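PDB 7CHU: putative pectin lyase from Geobacillus virus E2, which forms a trimeric phage tailspike with a pectate lyase-like fold and probably recognises, and perhaps cleaves, polysaccharide on the surface of the bacterial host. Local coordinates for residues D312-M317 against D334-I339; D327-K332 against C341-C346; F350-G355 against P376-T381; V361-S366 against F385-F390. All coordinates share one frame; numbering follows the deposited sequence.

Contact 1: D312-M317 against D334-I339; sequences DVTYVM and DRNKII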
loop_
_atom_site.group_PDB
_atom_site.type_symbol
_atom_site.label_atom_id
_atom_site.label_comp_id
_atom_site.label_asym_id
_atom_site.label_seq_id
_atom_site.Cartn_x
_atom_site.Cartn_y
_atom_site.Cartn_z
ATOM N N ASP A 312 4.173 -18.102 -9.357
ATOM C CA ASP A 312 2.795 -18.293 -8.929
ATOM C C ASP A 312 2.441 -17.340 -7.796
ATOM O O ASP A 312 3.313 -16.905 -7.036
ATOM C CB ASP A 312 2.550 -19.732 -8.477
ATOM C CG ASP A 312 2.863 -20.750 -9.565
ATOM O OD1 ASP A 312 2.565 -20.509 -10.763
ATOM O OD2 ASP A 312 3.406 -21.818 -9.207
ATOM N N VAL A 313 1.144 -17.036 -7.676
ATOM C CA VAL A 313 0.614 -16.244 -6.561
ATOM C C VAL A 313 1.432 -14.978 -6.353
ATOM O O VAL A 313 1.810 -14.647 -5.223
ATOM C CB VAL A 313 0.571 -17.060 -5.254
ATOM C CG1 VAL A 313 -0.432 -16.438 -4.273
ATOM C CG2 VAL A 313 0.208 -18.513 -5.531
ATOM N N THR A 314 1.721 -14.269 -7.428
ATOM C CA THR A 314 2.361 -12.970 -7.320
ATOM C C THR A 314 1.291 -11.896 -7.198
ATOM O O THR A 314 0.229 -11.984 -7.831
ATOM C CB THR A 314 3.241 -12.703 -8.550
ATOM O OG1 THR A 314 4.043 -13.862 -8.814
ATOM C CG2 THR A 314 4.152 -11.487 -8.346
ATOM N N TYR A 315 1.571 -10.876 -6.404
ATOM C CA TYR A 315 0.621 -9.788 -6.188
ATOM C C TYR A 315 1.200 -8.536 -6.834
ATOM O O TYR A 315 2.220 -8.016 -6.372
ATOM C CB TYR A 315 0.376 -9.546 -4.700
ATOM C CG TYR A 315 -0.032 -10.757 -3.870
ATOM C CD1 TYR A 315 0.875 -11.775 -3.611
ATOM C CD2 TYR A 315 -1.312 -10.849 -3.306
ATOM C CE1 TYR A 315 0.532 -12.855 -2.821
ATOM C CE2 TYR A 315 -1.675 -11.928 -2.514
ATOM C CZ TYR A 315 -0.734 -12.935 -2.276
ATOM O OH TYR A 315 -1.057 -14.008 -1.481
ATOM N N VAL A 316 0.581 -8.073 -7.910
ATOM C CA VAL A 316 1.012 -6.841 -8.560
ATOM C C VAL A 316 -0.074 -5.802 -8.286
ATOM O O VAL A 316 -1.074 -5.711 -9.016
ATOM C CB VAL A 316 1.265 -7.048 -10.063
ATOM C CG1 VAL A 316 1.849 -5.798 -10.692
ATOM C CG2 VAL A 316 2.199 -8.281 -10.300
ATOM N N MET A 317 0.127 -5.019 -7.222
ATOM C CA MET A 317 -0.885 -4.139 -6.658
ATOM C C MET A 317 -0.580 -2.684 -6.986
ATOM O O MET A 317 0.485 -2.168 -6.626
ATOM C CB MET A 317 -0.985 -4.316 -5.143
ATOM C CG MET A 317 -1.122 -5.759 -4.692
ATOM S SD MET A 317 -2.656 -6.541 -5.255
ATOM C CE MET A 317 -3.894 -5.547 -4.406
ATOM N N ASP A 334 0.330 -19.401 -12.229
ATOM C CA ASP A 334 -1.043 -19.519 -11.763
ATOM C C ASP A 334 -1.318 -18.584 -10.601
ATOM O O ASP A 334 -0.453 -18.368 -9.750
ATOM C CB ASP A 334 -1.359 -20.944 -11.297
ATOM C CG ASP A 334 -1.104 -21.982 -12.377
ATOM O OD1 ASP A 334 -1.202 -21.632 -13.570
ATOM O OD2 ASP A 334 -0.797 -23.141 -12.025
ATOM N N ARG A 335 -2.558 -18.079 -10.559
ATOM C CA ARG A 335 -3.107 -17.323 -9.423
ATOM C C ARG A 335 -2.314 -16.048 -9.146
ATOM O O ARG A 335 -2.244 -15.576 -8.015
ATOM C CB ARG A 335 -3.179 -18.183 -8.153
ATOM C CG ARG A 335 -3.883 -19.537 -8.315
ATOM C CD ARG A 335 -4.833 -19.839 -7.146
ATOM N NE ARG A 335 -4.198 -19.762 -5.821
ATOM C CZ ARG A 335 -3.483 -20.756 -5.276
ATOM N NH1 ARG A 335 -3.291 -21.886 -5.943
ATOM N NH2 ARG A 335 -2.935 -20.624 -4.072
ATOM N N ASN A 336 -1.697 -15.477 -10.161
ATOM C CA ASN A 336 -1.163 -14.157 -9.948
ATOM C C ASN A 336 -2.301 -13.148 -9.965
ATOM O O ASN A 336 -3.390 -13.405 -10.511
ATOM C CB ASN A 336 -0.098 -13.852 -10.987
ATOM C CG ASN A 336 1.003 -14.903 -10.993
ATOM O OD1 ASN A 336 1.805 -14.973 -10.054
ATOM N ND2 ASN A 336 1.013 -15.760 -12.014
ATOM N N LYS A 337 -2.053 -12.003 -9.334
ATOM C CA LYS A 337 -3.068 -10.973 -9.136
ATOM C C LYS A 337 -2.539 -9.637 -9.637
ATOM O O LYS A 337 -1.531 -9.125 -9.129
ATOM C CB LYS A 337 -3.461 -10.895 -7.661
ATOM C CG LYS A 337 -4.143 -12.185 -7.213
ATOM C CD LYS A 337 -4.241 -12.303 -5.715
ATOM C CE LYS A 337 -4.886 -13.651 -5.312
ATOM N NZ LYS A 337 -4.140 -14.846 -5.842
ATOM N N ILE A 338 -3.216 -9.092 -10.640
ATOM C CA ILE A 338 -2.905 -7.813 -11.264
ATOM C C ILE A 338 -4.086 -6.911 -10.923
ATOM O O ILE A 338 -5.162 -7.009 -11.527
ATOM C CB ILE A 338 -2.705 -7.934 -12.784
ATOM C CG1 ILE A 338 -1.896 -9.199 -13.180
ATOM C CG2 ILE A 338 -2.100 -6.642 -13.370
ATOM C CD1 ILE A 338 -0.486 -9.147 -12.749
ATOM N N ILE A 339 -3.927 -6.072 -9.904
ATOM C CA ILE A 339 -5.053 -5.362 -9.297
ATOM C C ILE A 339 -4.734 -3.878 -9.248
ATOM O O ILE A 339 -3.732 -3.475 -8.638
ATOM C CB ILE A 339 -5.358 -5.895 -7.884
ATOM C CG1 ILE A 339 -5.933 -7.318 -7.957
ATOM C CG2 ILE A 339 -6.303 -4.942 -7.137
ATOM C CD1 ILE A 339 -6.248 -7.905 -6.598
HETATM O O HOH W 1 1.947 -23.246 -11.621
#

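Contact 2: D327-K332 against C341-C346; sequences DFIKVK and CDFYNC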
loop_
_atom_site.group_PDB
_atom_site.type_symbol
_atom_site.label_atom_id
_atom_site.label_comp_id
_atom_site.label_asym_id
_atom_site.label_seq_id
_atom_site.Cartn_x
_atom_site.Cartn_y
_atom_site.Cartn_z
ATOM N N ASP A 327 5.213 -7.419 -24.116
ATOM C CA ASP A 327 4.119 -7.416 -23.149
ATOM C C ASP A 327 4.604 -6.695 -21.901
ATOM O O ASP A 327 5.769 -6.822 -21.523
ATOM C CB ASP A 327 3.680 -8.835 -22.787
ATOM C CG ASP A 327 3.444 -9.703 -24.005
ATOM O OD1 ASP A 327 2.671 -9.289 -24.896
ATOM O OD2 ASP A 327 4.030 -10.804 -24.068
ATOM N N PHE A 328 3.735 -5.919 -21.268
ATOM C CA PHE A 328 4.111 -5.317 -20.008
ATOM C C PHE A 328 4.338 -6.386 -18.922
ATOM O O PHE A 328 5.310 -6.315 -18.168
ATOM C CB PHE A 328 2.980 -4.399 -19.494
ATOM C CG PHE A 328 3.018 -2.987 -20.029
ATOM C CD1 PHE A 328 4.152 -2.202 -19.895
ATOM C CD2 PHE A 328 1.900 -2.435 -20.646
ATOM C CE1 PHE A 328 4.180 -0.905 -20.381
ATOM C CE2 PHE A 328 1.922 -1.139 -21.133
ATOM C CZ PHE A 328 3.065 -0.374 -21.000
ATOM N N ILE A 329 3.437 -7.373 -18.848
ATOM C CA ILE A 329 3.572 -8.492 -17.922
ATOM C C ILE A 329 3.383 -9.769 -18.723
ATOM O O ILE A 329 2.280 -10.039 -19.210
ATOM C CB ILE A 329 2.562 -8.452 -16.764
ATOM C CG1 ILE A 329 2.582 -7.100 -16.035
ATOM C CG2 ILE A 329 2.860 -9.592 -15.755
ATOM C CD1 ILE A 329 1.524 -6.979 -14.966
ATOM N N LYS A 330 4.436 -10.578 -18.828
ATOM C CA LYS A 330 4.378 -11.861 -19.528
ATOM C C LYS A 330 4.310 -12.960 -18.474
ATOM O O LYS A 330 5.277 -13.182 -17.738
ATOM C CB LYS A 330 5.595 -12.020 -20.430
ATOM C CG LYS A 330 5.532 -13.131 -21.425
ATOM C CD LYS A 330 6.881 -13.269 -22.134
ATOM C CE LYS A 330 6.750 -13.427 -23.638
ATOM N NZ LYS A 330 6.456 -12.123 -24.344
ATOM N N VAL A 331 3.153 -13.610 -18.363
ATOM C CA VAL A 331 2.872 -14.525 -17.258
ATOM C C VAL A 331 3.076 -15.961 -17.722
ATOM O O VAL A 331 2.571 -16.362 -18.780
ATOM C CB VAL A 331 1.438 -14.343 -16.728
ATOM C CG1 VAL A 331 1.140 -15.350 -15.605
ATOM C CG2 VAL A 331 1.196 -12.891 -16.264
ATOM N N LYS A 332 3.778 -16.746 -16.899
ATOM C CA LYS A 332 3.835 -18.189 -17.008
ATOM C C LYS A 332 3.659 -18.674 -15.575
ATOM O O LYS A 332 4.632 -18.872 -14.839
ATOM C CB LYS A 332 5.155 -18.668 -17.627
ATOM C CG LYS A 332 5.317 -20.210 -17.737
ATOM C CD LYS A 332 6.778 -20.530 -18.110
ATOM C CE LYS A 332 7.047 -22.020 -18.220
ATOM N NZ LYS A 332 6.990 -22.710 -16.908
ATOM N N CYS A 341 -3.752 -1.805 -11.528
ATOM C CA CYS A 341 -2.590 -1.306 -12.243
ATOM C C CYS A 341 -3.023 -0.464 -13.433
ATOM O O CYS A 341 -4.124 -0.612 -13.968
ATOM C CB CYS A 341 -1.695 -2.467 -12.717
ATOM S SG CYS A 341 -1.134 -3.499 -11.321
ATOM N N ASP A 342 -2.110 0.365 -13.904
ATOM C CA ASP A 342 -2.359 1.114 -15.119
ATOM C C ASP A 342 -1.221 0.873 -16.094
ATOM O O ASP A 342 -0.050 0.853 -15.702
ATOM C CB ASP A 342 -2.520 2.597 -14.844
ATOM C CG ASP A 342 -3.201 3.319 -15.998
ATOM O OD1 ASP A 342 -2.438 3.804 -16.865
ATOM O OD2 ASP A 342 -4.472 3.376 -16.037
ATOM N N PHE A 343 -1.585 0.729 -17.368
ATOM C CA PHE A 343 -0.686 0.347 -18.447
ATOM C C PHE A 343 -0.792 1.373 -19.563
ATOM O O PHE A 343 -1.900 1.671 -20.023
ATOM C CB PHE A 343 -1.057 -1.030 -19.008
ATOM C CG PHE A 343 -1.140 -2.115 -17.980
ATOM C CD1 PHE A 343 0.000 -2.875 -17.671
ATOM C CD2 PHE A 343 -2.350 -2.422 -17.365
ATOM C CE1 PHE A 343 -0.058 -3.916 -16.739
ATOM C CE2 PHE A 343 -2.441 -3.447 -16.421
ATOM C CZ PHE A 343 -1.284 -4.208 -16.099
ATOM N N TYR A 344 0.337 1.909 -20.006
ATOM C CA TYR A 344 0.312 2.905 -21.074
ATOM C C TYR A 344 1.420 2.628 -22.086
ATOM O O TYR A 344 2.596 2.884 -21.812
ATOM C CB TYR A 344 0.435 4.322 -20.509
ATOM C CG TYR A 344 0.126 5.387 -21.526
ATOM C CD1 TYR A 344 -1.191 5.778 -21.779
ATOM C CD2 TYR A 344 1.145 5.999 -22.241
ATOM C CE1 TYR A 344 -1.473 6.764 -22.718
ATOM C CE2 TYR A 344 0.871 6.979 -23.177
ATOM C CZ TYR A 344 -0.439 7.359 -23.406
ATOM O OH TYR A 344 -0.723 8.318 -24.349
ATOM N N ASN A 345 1.023 2.138 -23.266
ATOM C CA ASN A 345 1.847 2.073 -24.470
ATOM C C ASN A 345 2.811 0.895 -24.473
ATOM O O ASN A 345 3.959 1.024 -24.038
ATOM C CB ASN A 345 2.629 3.368 -24.694
ATOM C CG ASN A 345 2.881 3.630 -26.158
ATOM O OD1 ASN A 345 2.096 3.213 -27.008
ATOM N ND2 ASN A 345 3.981 4.300 -26.468
ATOM N N CYS A 346 2.367 -0.246 -25.007
ATOM C CA CYS A 346 3.260 -1.367 -25.254
ATOM C C CYS A 346 2.966 -1.973 -26.628
ATOM O O CYS A 346 1.937 -1.699 -27.252
ATOM C CB CYS A 346 3.128 -2.432 -24.177
ATOM S SG CYS A 346 1.470 -3.224 -24.169
#

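Contact 3: F350-G355 against P376-T381; sequences FVNLTG and PFNNPT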
loop_
_atom_site.group_PDB
_atom_site.type_symbol
_atom_site.label_atom_id
_atom_site.label_comp_id
_atom_site.label_asym_id
_atom_site.label_seq_id
_atom_site.Cartn_x
_atom_site.Cartn_y
_atom_site.Cartn_z
ATOM N N PHE A 350 -1.058 -5.964 -22.478
ATOM C CA PHE A 350 -0.770 -5.507 -21.124
ATOM C C PHE A 350 -0.391 -6.697 -20.258
ATOM O O PHE A 350 0.617 -6.660 -19.547
ATOM C CB PHE A 350 -1.959 -4.772 -20.495
ATOM C CG PHE A 350 -2.355 -3.496 -21.209
ATOM C CD1 PHE A 350 -1.462 -2.829 -22.038
ATOM C CD2 PHE A 350 -3.636 -2.971 -21.040
ATOM C CE1 PHE A 350 -1.841 -1.668 -22.694
ATOM C CE2 PHE A 350 -4.024 -1.803 -21.680
ATOM C CZ PHE A 350 -3.128 -1.150 -22.515
ATOM N N VAL A 351 -1.194 -7.765 -20.320
ATOM C CA VAL A 351 -0.992 -8.993 -19.545
ATOM C C VAL A 351 -1.149 -10.168 -20.503
ATOM O O VAL A 351 -2.237 -10.392 -21.050
ATOM C CB VAL A 351 -1.979 -9.131 -18.369
ATOM C CG1 VAL A 351 -1.750 -10.423 -17.614
ATOM C CG2 VAL A 351 -1.880 -7.931 -17.368
ATOM N N ASN A 352 -0.066 -10.916 -20.707
ATOM C CA ASN A 352 -0.034 -12.056 -21.617
ATOM C C ASN A 352 0.002 -13.309 -20.749
ATOM O O ASN A 352 1.038 -13.637 -20.173
ATOM C CB ASN A 352 1.173 -11.967 -22.543
ATOM C CG ASN A 352 1.136 -13.010 -23.665
ATOM O OD1 ASN A 352 0.234 -13.849 -23.707
ATOM N ND2 ASN A 352 2.120 -12.953 -24.567
ATOM N N LEU A 353 -1.137 -13.982 -20.628
ATOM C CA LEU A 353 -1.236 -15.216 -19.855
ATOM C C LEU A 353 -0.815 -16.362 -20.782
ATOM O O LEU A 353 -1.612 -16.849 -21.593
ATOM C CB LEU A 353 -2.647 -15.376 -19.298
ATOM C CG LEU A 353 -3.167 -14.158 -18.484
ATOM C CD1 LEU A 353 -4.618 -14.276 -18.094
ATOM C CD2 LEU A 353 -2.307 -13.905 -17.223
ATOM N N THR A 354 0.456 -16.774 -20.689
ATOM C CA THR A 354 1.005 -17.743 -21.632
ATOM C C THR A 354 0.822 -19.182 -21.150
ATOM O O THR A 354 0.683 -19.458 -19.952
ATOM C CB THR A 354 2.497 -17.492 -21.899
ATOM O OG1 THR A 354 3.269 -17.886 -20.768
ATOM C CG2 THR A 354 2.770 -16.032 -22.199
ATOM N N GLY A 355 0.875 -20.114 -22.117
ATOM C CA GLY A 355 0.922 -21.532 -21.790
ATOM C C GLY A 355 -0.324 -21.930 -21.035
ATOM O O GLY A 355 -1.434 -21.503 -21.357
ATOM N N PRO A 376 -5.916 -5.688 -24.310
ATOM C CA PRO A 376 -5.271 -5.617 -22.985
ATOM C C PRO A 376 -4.722 -6.956 -22.516
ATOM O O PRO A 376 -3.644 -6.993 -21.911
ATOM C CB PRO A 376 -6.395 -5.112 -22.067
ATOM C CG PRO A 376 -7.297 -4.325 -22.965
ATOM C CD PRO A 376 -7.247 -5.035 -24.307
ATOM N N PHE A 377 -5.436 -8.058 -22.780
ATOM C CA PHE A 377 -4.989 -9.403 -22.436
ATOM C C PHE A 377 -5.355 -10.341 -23.578
ATOM O O PHE A 377 -6.190 -10.018 -24.437
ATOM C CB PHE A 377 -5.621 -9.888 -21.125
ATOM C CG PHE A 377 -7.100 -9.637 -21.044
ATOM C CD1 PHE A 377 -8.002 -10.570 -21.566
ATOM C CD2 PHE A 377 -7.594 -8.469 -20.470
ATOM C CE1 PHE A 377 -9.366 -10.357 -21.494
ATOM C CE2 PHE A 377 -8.965 -8.236 -20.404
ATOM C CZ PHE A 377 -9.851 -9.178 -20.929
ATOM N N ASN A 378 -4.707 -11.508 -23.591
ATOM C CA ASN A 378 -4.910 -12.485 -24.655
ATOM C C ASN A 378 -6.097 -13.382 -24.309
ATOM O O ASN A 378 -6.658 -13.312 -23.215
ATOM C CB ASN A 378 -3.641 -13.326 -24.854
ATOM C CG ASN A 378 -3.284 -14.118 -23.609
ATOM O OD1 ASN A 378 -3.407 -13.606 -22.498
ATOM N ND2 ASN A 378 -2.873 -15.371 -23.782
ATOM N N ASN A 379 -6.454 -14.278 -25.233
ATOM C CA ASN A 379 -7.435 -15.313 -24.946
ATOM C C ASN A 379 -6.675 -16.578 -24.561
ATOM O O ASN A 379 -6.216 -17.310 -25.450
ATOM C CB ASN A 379 -8.337 -15.562 -26.162
ATOM C CG ASN A 379 -9.154 -14.320 -26.550
ATOM O OD1 ASN A 379 -9.485 -13.475 -25.702
ATOM N ND2 ASN A 379 -9.498 -14.216 -27.832
ATOM N N PRO A 380 -6.504 -16.878 -23.275
ATOM C CA PRO A 380 -5.588 -17.951 -22.871
ATOM C C PRO A 380 -6.241 -19.327 -22.945
ATOM O O PRO A 380 -7.463 -19.473 -23.025
ATOM C CB PRO A 380 -5.242 -17.583 -21.425
ATOM C CG PRO A 380 -6.499 -16.922 -20.915
ATOM C CD PRO A 380 -7.126 -16.217 -22.113
ATOM N N THR A 381 -5.381 -20.345 -22.895
ATOM C CA THR A 381 -5.816 -21.738 -22.969
ATOM C C THR A 381 -6.749 -22.112 -21.814
ATOM O O THR A 381 -7.786 -22.748 -22.023
ATOM C CB THR A 381 -4.575 -22.645 -22.972
ATOM O OG1 THR A 381 -3.700 -22.249 -24.035
ATOM C CG2 THR A 381 -4.952 -24.109 -23.130
HETATM O O HOH W 2 -2.456 -19.488 -22.696
#

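Contact 4: V361-S366 against F385-F390; sequences VIDGCS and FFCSDF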
loop_
_atom_site.group_PDB
_atom_site.type_symbol
_atom_site.label_atom_id
_atom_site.label_comp_id
_atom_site.label_asym_id
_atom_site.label_seq_id
_atom_site.Cartn_x
_atom_site.Cartn_y
_atom_site.Cartn_z
ATOM N N VAL A 361 -5.922 -13.222 -12.028
ATOM C CA VAL A 361 -6.981 -12.216 -11.963
ATOM C C VAL A 361 -6.416 -10.893 -12.452
ATOM O O VAL A 361 -5.309 -10.503 -12.060
ATOM C CB VAL A 361 -7.543 -12.054 -10.537
ATOM C CG1 VAL A 361 -8.756 -11.095 -10.577
ATOM C CG2 VAL A 361 -7.928 -13.386 -9.951
ATOM N N ILE A 362 -7.176 -10.207 -13.293
ATOM C CA ILE A 362 -6.905 -8.829 -13.693
ATOM C C ILE A 362 -8.109 -8.023 -13.212
ATOM O O ILE A 362 -9.201 -8.133 -13.782
ATOM C CB ILE A 362 -6.726 -8.684 -15.210
ATOM C CG1 ILE A 362 -5.519 -9.501 -15.703
ATOM C CG2 ILE A 362 -6.656 -7.211 -15.578
ATOM C CD1 ILE A 362 -5.517 -9.769 -17.198
ATOM N N ASP A 363 -7.930 -7.195 -12.191
ATOM C CA ASP A 363 -9.059 -6.581 -11.511
ATOM C C ASP A 363 -8.817 -5.099 -11.226
ATOM O O ASP A 363 -7.767 -4.724 -10.690
ATOM C CB ASP A 363 -9.354 -7.331 -10.210
ATOM C CG ASP A 363 -10.541 -6.753 -9.471
ATOM O OD1 ASP A 363 -10.392 -6.377 -8.290
ATOM O OD2 ASP A 363 -11.633 -6.651 -10.082
ATOM N N GLY A 364 -9.798 -4.257 -11.568
ATOM C CA GLY A 364 -9.671 -2.832 -11.314
ATOM C C GLY A 364 -8.570 -2.138 -12.090
ATOM O O GLY A 364 -8.099 -1.077 -11.667
ATOM N N CYS A 365 -8.137 -2.703 -13.211
ATOM C CA CYS A 365 -7.044 -2.128 -13.985
ATOM C C CYS A 365 -7.595 -1.267 -15.106
ATOM O O CYS A 365 -8.769 -1.361 -15.466
ATOM C CB CYS A 365 -6.144 -3.217 -14.591
ATOM S SG CYS A 365 -5.286 -4.254 -13.378
ATOM N N SER A 366 -6.729 -0.436 -15.678
ATOM C CA SER A 366 -7.107 0.299 -16.878
ATOM C C SER A 366 -5.830 0.613 -17.643
ATOM O O SER A 366 -4.738 0.162 -17.273
ATOM C CB SER A 366 -7.926 1.553 -16.541
ATOM O OG SER A 366 -8.661 1.963 -17.690
ATOM N N PHE A 385 -9.470 -14.886 -14.901
ATOM C CA PHE A 385 -10.591 -14.045 -14.510
ATOM C C PHE A 385 -10.238 -12.579 -14.698
ATOM O O PHE A 385 -9.105 -12.157 -14.443
ATOM C CB PHE A 385 -10.959 -14.341 -13.053
ATOM C CG PHE A 385 -12.157 -13.590 -12.551
ATOM C CD1 PHE A 385 -13.427 -13.795 -13.109
ATOM C CD2 PHE A 385 -12.027 -12.697 -11.494
ATOM C CE1 PHE A 385 -14.556 -13.076 -12.620
ATOM C CE2 PHE A 385 -13.134 -12.001 -10.998
ATOM C CZ PHE A 385 -14.401 -12.190 -11.581
ATOM N N PHE A 386 -11.202 -11.783 -15.141
ATOM C CA PHE A 386 -10.919 -10.358 -15.233
ATOM C C PHE A 386 -12.163 -9.555 -14.910
ATOM O O PHE A 386 -13.295 -9.988 -15.165
ATOM C CB PHE A 386 -10.387 -9.959 -16.608
ATOM C CG PHE A 386 -11.371 -10.190 -17.734
ATOM C CD1 PHE A 386 -11.360 -11.385 -18.442
ATOM C CD2 PHE A 386 -12.298 -9.201 -18.088
ATOM C CE1 PHE A 386 -12.271 -11.607 -19.488
ATOM C CE2 PHE A 386 -13.211 -9.405 -19.129
ATOM C CZ PHE A 386 -13.195 -10.610 -19.832
ATOM N N CYS A 387 -11.936 -8.371 -14.353
ATOM C CA CYS A 387 -13.008 -7.422 -14.049
ATOM C C CYS A 387 -12.356 -6.040 -14.045
ATOM O O CYS A 387 -11.908 -5.546 -13.009
ATOM C CB CYS A 387 -13.691 -7.715 -12.714
ATOM S SG CYS A 387 -15.046 -6.510 -12.292
ATOM N N SER A 388 -12.310 -5.417 -15.222
ATOM C CA SER A 388 -11.612 -4.147 -15.417
ATOM C C SER A 388 -12.180 -3.437 -16.634
ATOM O O SER A 388 -12.801 -4.060 -17.495
ATOM C CB SER A 388 -10.091 -4.325 -15.628
ATOM O OG SER A 388 -9.510 -5.090 -14.601
ATOM N N ASP A 389 -11.914 -2.136 -16.732
ATOM C CA ASP A 389 -12.394 -1.341 -17.871
ATOM C C ASP A 389 -11.209 -0.641 -18.527
ATOM O O ASP A 389 -10.699 0.358 -18.005
ATOM C CB ASP A 389 -13.455 -0.333 -17.438
ATOM C CG ASP A 389 -14.279 0.199 -18.616
ATOM O OD1 ASP A 389 -13.939 -0.076 -19.785
ATOM O OD2 ASP A 389 -15.276 0.896 -18.355
ATOM N N PHE A 390 -10.783 -1.180 -19.660
ATOM C CA PHE A 390 -9.680 -0.660 -20.450
ATOM C C PHE A 390 -10.213 0.146 -21.628
ATOM O O PHE A 390 -11.283 -0.147 -22.168
ATOM C CB PHE A 390 -8.802 -1.791 -20.999
ATOM C CG PHE A 390 -8.144 -2.658 -19.950
ATOM C CD1 PHE A 390 -8.711 -3.865 -19.566
ATOM C CD2 PHE A 390 -6.937 -2.286 -19.373
ATOM C CE1 PHE A 390 -8.089 -4.693 -18.628
ATOM C CE2 PHE A 390 -6.318 -3.111 -18.418
ATOM C CZ PHE A 390 -6.897 -4.302 -18.049
HETATM O O HOH W 3 -10.937 -1.040 -14.395
#

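Contact 1: D312-M317 against D334-I339
Y315, V316 and M317 pair with K337, I338 and I339 as parallel strands whose axes lie 4.9 Å apart and 5° from parallel, neighbouring rungs of a parallel beta-helix. K337 N donates to T314 O at 2.7 Å; V316 then carries the ladder on, giving its N-H to K337 O and taking I339 N on its O. Ahead of the strands a side chain takes over as acceptor. N336 holds CG beside its backbone N (chi1 -56°), and its OD1 is gripped by two donors, T314 N at 2.7 Å and T314 OG1 at 2.8 Å. On one face V316 CG2 meets I338 CD1 at 3.7 Å, next to the inward-facing I329. On the other, M317 curls back so that its CE lies 3.7 Å from I339 CG2, and K337 CD rests obliquely on the Y315 ring; this face borders the second subunit, whose D342 forms salt bridges with K337 and R335. Before the strands, D334 N donates to D312 OD1 at 2.9 Å. The carboxylates also approach, D312 OD1 being 4.5 Å from D334 OD2. Water 1 donates to both oxygens and R278 forms a salt bridge with D312, so their repulsion is probably eased.

Contact 2: D327-K332 against C341-C346
The F328 ring passes F343 obliquely, the planes 38° apart, with F328 CD2 3.6 Å from F343 CD1. One face of the F328 ring is occupied by C346: its CB sits 3.7 Å from the ring centroid in a CH-pi contact. With chi1 at 65°, C346 SG falls between the backbone N and the carbonyl carbon and lies obliquely over the same ring, 3.6 Å from F328 CD2, as a sulfur-aromatic contact. No hydrogen bond joins these segments; they belong to different walls of the beta-helix and meet through side chains directed into its core. The rim of the F328 ring abuts the opposing backbone, CZ lying 3.4 Å from Y344 O. I329 crosses F343 at about a right angle, bringing I329 CD1 to the edge of that ring, 3.9 Å from F343 CE1. F321 and F350 also meet the F343 ring, making an aromatic cluster in the core, and H306 makes an edge-to-face contact with F328.

Contact 3: F350-G355 against P376-T381
L353 is clasped by the N378 side chain, whose amide reaches the backbone on both sides of that one residue. N378 OD1 accepts L353 N at 3.0 Å, the donor standing 40° out of the carbonyl plane, and N378 ND2 donates to L353 O at 2.9 Å, with that oxygen lying close to the plane of the amide. Chi1 of 62° sets N378 CG between its own backbone N and carbonyl carbon, and the two bonds together restrain rotation of the amide. A side chain thus does what a neighbouring strand would otherwise do for L353. Toward the core, the fit is close: V351 N donates to P376 O at 3.0 Å, F350 CD2 lies 3.6 Å from P376 CB, and F377 CA approaches V351 O at 3.2 Å in a CA-H...O contact. The far end is looser. L353 CB and P380 CB are 4.0 Å apart, and beyond them the exposed G355 and T381 are linked through water 2. That water accepts from T381 N and lies 3.0 Å from L353 O and near G355 O, although it has too few protons to serve every acceptor around it at once. The contact closes one flank of strand 351-353, whose other flank pairs with strand 329-331; on the core side, V351 and F377 both pack on I362 of strand 361-363, and P376 rests against F390.

Contact 4: V361-S366 against F385-F390
I362 and C365 converge on the end of the F390 ring, where F390 CZ lies 3.8 Å from I362 CG2 and 3.7 Å from C365 CB. The I362 methyl arrives at the ring edge, in its plane, and the two side chains cross at about a right angle. This cluster lines the interior of a parallel beta-helix, in which strands 361-363 and 385-387 form successive rungs with axes 4.6 Å apart and directions differing by only 1°. V361 and F385 lie side by side on the opposite face, V361 CG1 meeting the edge of the F385 ring. Between the faces runs the backbone ladder: I362 N donates to F385 O, C387 N to I362 O at 2.8 Å, and G364 N to C387 O. On the V361 face, D363 OD2 stands 3.1 Å from C387 O, both acceptors. D363 OD2 also lies near its counterpart in the third subunit, and OD1 near that of the second; such crowding may favour protonation of some of these groups. Past strands 361-363 and 385-387, serine hydroxyls continue the pairing. S388 holds OG beside its own backbone N (chi1 -53°), where it receives C365 N at 3.1 Å in a nearly straight bond of 168°. D389 N reaches C365 O only weakly. At the C-terminal end of the contact S366 OG donates to D389 O at 2.6 Å, lying in the plane of that carbonyl.

Overall arrangement
Along the chain, contacts 1 and 2 interleave, as do contacts 3 and 4, and the first pair is complete before the second begins; all centres lie 10 to 14 Å apart. Contacts 1 and 4 are rungs of the same wall, since strand 337-339 pairs with strand 361-363. Contact 3 adds a rung beyond strand 329-331 on a second wall, and contact 2 reaches from that wall to the one containing strand 342-346. I338, V351 and F343 meet in the core between them. The four contacts therefore describe consecutive coils of one beta-helix. Contacts 1, 2 and 4 also touch neighbouring subunits, whereas contact 3 does not, so trimer packing involves particular flanks of the helix.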